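Local coordinates for K5 lyase (Enterobacteria phage k1-5, PDB 2X3H), which probably cleaves the K5 capsular polysaccharide (heparosan) by beta-elimination, as a trimeric phage tail-spike lyase, at residues A[94-105]-A[113-124]. Residues are numbered along the deposited sequence; the frame is centred on the assembly and turned at random.
Unlike the reference sequence in segment 94-105: Ile96 (reference Val).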
# COMPACT_ATOMS: atom_id res chain seq x y z
N VAL A 94 -27.32 -19.06 21.53
CA VAL A 94 -28.72 -18.66 21.35
C VAL A 94 -28.98 -18.42 19.88
O VAL A 94 -28.14 -17.83 19.18
CB VAL A 94 -29.03 -17.38 22.17
CG1 VAL A 94 -30.46 -16.89 21.93
CG2 VAL A 94 -28.79 -17.60 23.67
N THR A 95 -30.13 -18.88 19.40
CA THR A 95 -30.57 -18.60 18.03
C THR A 95 -31.86 -17.81 18.09
O THR A 95 -32.84 -18.25 18.69
CB THR A 95 -30.81 -19.90 17.22
OG1 THR A 95 -29.58 -20.65 17.11
CG2 THR A 95 -31.35 -19.58 15.82
N ILE A 96 -31.86 -16.63 17.47
CA ILE A 96 -33.05 -15.81 17.37
C ILE A 96 -33.24 -15.47 15.89
O ILE A 96 -32.63 -14.54 15.37
CB ILE A 96 -32.96 -14.55 18.26
CG1 ILE A 96 -32.77 -14.95 19.72
CG2 ILE A 96 -34.20 -13.69 18.10
CD1 ILE A 96 -32.57 -13.78 20.66
N SER A 97 -34.09 -16.25 15.23
CA SER A 97 -34.24 -16.15 13.79
C SER A 97 -35.70 -16.23 13.35
O SER A 97 -36.59 -16.50 14.17
CB SER A 97 -33.41 -17.26 13.11
OG SER A 97 -33.96 -18.55 13.32
N ASP A 98 -35.92 -15.97 12.07
CA ASP A 98 -37.24 -16.12 11.42
C ASP A 98 -38.32 -15.29 12.10
O ASP A 98 -39.42 -15.78 12.39
CB ASP A 98 -37.67 -17.60 11.36
CG ASP A 98 -36.80 -18.45 10.43
OD1 ASP A 98 -36.03 -17.89 9.61
OD2 ASP A 98 -36.89 -19.70 10.51
N GLY A 99 -38.03 -14.02 12.35
CA GLY A 99 -39.02 -13.13 12.93
C GLY A 99 -38.47 -11.78 13.30
O GLY A 99 -37.26 -11.51 13.17
N VAL A 100 -39.37 -10.91 13.74
CA VAL A 100 -39.03 -9.60 14.25
C VAL A 100 -39.40 -9.60 15.73
O VAL A 100 -40.57 -9.78 16.09
CB VAL A 100 -39.79 -8.49 13.51
CG1 VAL A 100 -39.43 -7.12 14.07
CG2 VAL A 100 -39.50 -8.55 12.00
N PHE A 101 -38.40 -9.43 16.58
CA PHE A 101 -38.58 -9.64 18.01
C PHE A 101 -38.56 -8.33 18.75
O PHE A 101 -37.50 -7.74 18.99
CB PHE A 101 -37.53 -10.62 18.54
CG PHE A 101 -37.60 -11.97 17.89
CD1 PHE A 101 -37.00 -12.20 16.64
CD2 PHE A 101 -38.29 -13.01 18.50
CE1 PHE A 101 -37.08 -13.44 16.03
CE2 PHE A 101 -38.36 -14.25 17.91
CZ PHE A 101 -37.76 -14.48 16.67
N SER A 102 -39.75 -7.84 19.08
CA SER A 102 -39.90 -6.59 19.79
C SER A 102 -39.38 -6.75 21.20
O SER A 102 -39.84 -7.63 21.93
CB SER A 102 -41.37 -6.17 19.81
OG SER A 102 -41.51 -4.93 20.47
N SER A 103 -38.42 -5.92 21.60
CA SER A 103 -37.77 -6.09 22.89
C SER A 103 -37.16 -4.79 23.40
O SER A 103 -36.57 -4.01 22.63
CB SER A 103 -36.72 -7.22 22.83
OG SER A 103 -35.98 -7.17 21.61
N SER A 104 -37.32 -4.54 24.69
CA SER A 104 -36.76 -3.36 25.34
C SER A 104 -35.30 -3.61 25.67
O SER A 104 -34.72 -4.60 25.22
CB SER A 104 -37.54 -3.05 26.62
OG SER A 104 -38.94 -3.03 26.36
N GLY A 105 -34.71 -2.73 26.47
CA GLY A 105 -33.29 -2.83 26.82
C GLY A 105 -32.97 -4.13 27.53
O GLY A 105 -33.76 -4.62 28.33
N LEU A 113 -24.98 -15.14 20.22
CA LEU A 113 -26.26 -14.99 19.55
C LEU A 113 -26.07 -15.08 18.04
O LEU A 113 -25.15 -14.46 17.49
CB LEU A 113 -26.85 -13.64 19.93
CG LEU A 113 -28.10 -13.14 19.22
CD1 LEU A 113 -29.23 -14.14 19.43
CD2 LEU A 113 -28.47 -11.76 19.80
N ASP A 114 -26.93 -15.84 17.39
CA ASP A 114 -26.91 -15.99 15.93
C ASP A 114 -28.34 -15.78 15.43
O ASP A 114 -29.28 -16.33 16.00
CB ASP A 114 -26.42 -17.40 15.55
CG ASP A 114 -26.48 -17.65 14.04
OD1 ASP A 114 -26.41 -16.69 13.27
OD2 ASP A 114 -26.58 -18.83 13.63
N GLY A 115 -28.49 -14.96 14.39
CA GLY A 115 -29.80 -14.69 13.80
C GLY A 115 -30.11 -15.42 12.49
O GLY A 115 -31.19 -15.22 11.92
N ARG A 116 -29.18 -16.26 12.04
CA ARG A 116 -29.35 -17.04 10.80
C ARG A 116 -29.71 -16.18 9.56
O ARG A 116 -30.25 -16.68 8.57
CB ARG A 116 -30.36 -18.18 10.99
CG ARG A 116 -29.95 -19.19 12.07
CD ARG A 116 -31.03 -20.26 12.33
NE ARG A 116 -31.33 -21.08 11.15
CZ ARG A 116 -32.54 -21.21 10.62
NH1 ARG A 116 -33.59 -20.60 11.16
NH2 ARG A 116 -32.70 -21.97 9.55
N GLY A 117 -29.38 -14.89 9.62
CA GLY A 117 -29.71 -13.93 8.56
C GLY A 117 -31.17 -13.54 8.47
O GLY A 117 -31.54 -12.77 7.58
N SER A 118 -32.00 -14.06 9.35
CA SER A 118 -33.43 -13.75 9.27
C SER A 118 -34.03 -13.17 10.54
O SER A 118 -35.17 -12.69 10.53
CB SER A 118 -34.23 -14.99 8.85
OG SER A 118 -34.18 -15.98 9.86
N GLY A 119 -33.28 -13.22 11.64
CA GLY A 119 -33.74 -12.61 12.88
C GLY A 119 -33.55 -11.11 12.89
O GLY A 119 -32.52 -10.60 12.41
N VAL A 120 -34.54 -10.39 13.40
CA VAL A 120 -34.44 -8.94 13.59
C VAL A 120 -34.73 -8.63 15.05
O VAL A 120 -35.80 -8.99 15.56
CB VAL A 120 -35.47 -8.18 12.73
CG1 VAL A 120 -35.34 -6.66 12.96
CG2 VAL A 120 -35.30 -8.54 11.26
N LEU A 121 -33.79 -7.98 15.74
CA LEU A 121 -34.03 -7.52 17.09
C LEU A 121 -34.52 -6.09 17.01
O LEU A 121 -33.76 -5.18 16.67
CB LEU A 121 -32.77 -7.62 17.94
CG LEU A 121 -32.31 -9.05 18.23
CD1 LEU A 121 -31.02 -9.07 19.04
CD2 LEU A 121 -33.40 -9.80 18.98
N SER A 122 -35.80 -5.88 17.29
CA SER A 122 -36.41 -4.57 17.12
C SER A 122 -36.65 -3.87 18.46
O SER A 122 -37.51 -4.28 19.25
CB SER A 122 -37.73 -4.69 16.35
OG SER A 122 -38.36 -3.44 16.22
N HIS A 123 -35.89 -2.80 18.70
CA HIS A 123 -35.95 -2.08 19.96
C HIS A 123 -37.36 -1.52 20.19
O HIS A 123 -37.89 -0.76 19.38
CB HIS A 123 -34.91 -0.95 19.99
CG HIS A 123 -34.57 -0.46 21.37
ND1 HIS A 123 -33.91 0.73 21.58
CD2 HIS A 123 -34.79 -1.00 22.59
CE1 HIS A 123 -33.74 0.91 22.88
NE2 HIS A 123 -34.26 -0.13 23.52
N ARG A 124 -37.94 -1.92 21.32
CA ARG A 124 -39.33 -1.60 21.67
C ARG A 124 -39.45 -0.24 22.37
O ARG A 124 -40.51 0.39 22.35
CB ARG A 124 -39.88 -2.71 22.57
CG ARG A 124 -41.37 -2.67 22.84
CD ARG A 124 -41.75 -3.77 23.82
NE ARG A 124 -43.18 -3.75 24.14
CZ ARG A 124 -44.11 -4.31 23.38
NH1 ARG A 124 -43.76 -4.92 22.25
NH2 ARG A 124 -45.39 -4.27 23.73
O HOH W 1 -35.73 -21.63 9.08
O HOH W 2 -40.45 -3.30 18.60
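The guanidinium of Arg116 meets segment 94-105 along its edge, NH1 donating in plane to Ser97 OG at 3.0 Å; this hydroxyl is also hydrogen-bonded to Ser67 O. NH1 further reaches Asp98 OD2 in a weak salt bridge of 3.5 Å, the carboxylate and guanidinium planes 74° apart. A water bridges Asp98 OD2 and Arg116 NH2. Thr95 CG2 packs 3.6 Å from Arg116 CD; beyond CD, the bend at chi3 (61°) turns the guanidinium toward Ser97 and Asp98. The other carboxylate oxygen, Asp98 OD1, takes a 2.7 Å bond from Ser118 OG on its anti side. One face of the Phe101 ring carries Ile96 CG2, offset toward the rim, while Ser97 O and Val120 O lie at its edge. The His123 ring turns its edge to Ser103 O and Gly105 N. Arg124 runs extended from CG to NE, and its NH1 donates to Ser102 OG at 2.9 Å; a second water joins that hydroxyl to Ser122 OG.

On the face that carries Phe101, Leu121, Val94 and Leu113, Leu113 CD1 packs 3.6 Å from Ile96 CD1, and Leu121 CD2 meets Ile96 CG2. Parallel-strand pairing runs from Val120 N-Gly99 O to Arg124 N-Ser103 O. A separate short ladder joins 94-95 to 113-114, shifted by one residue, the extra one falling in the 115-118 turn. Between the ladders Ile96 O is buried without a hydrogen-bond partner, receiving just CA-H contacts from Gly115 and Gly119.

Such stacking of successive strands is characteristic of a parallel beta-helix, right-handed as in phage tail spikes. Helix 81-88 covers Val94, Ile96 and Phe101, strands 139-142 and 144-147 continue the stack beyond 113-124, and Ala93 of a second subunit donates its backbone N to Asp98 OD1, tying this early part into the trimer.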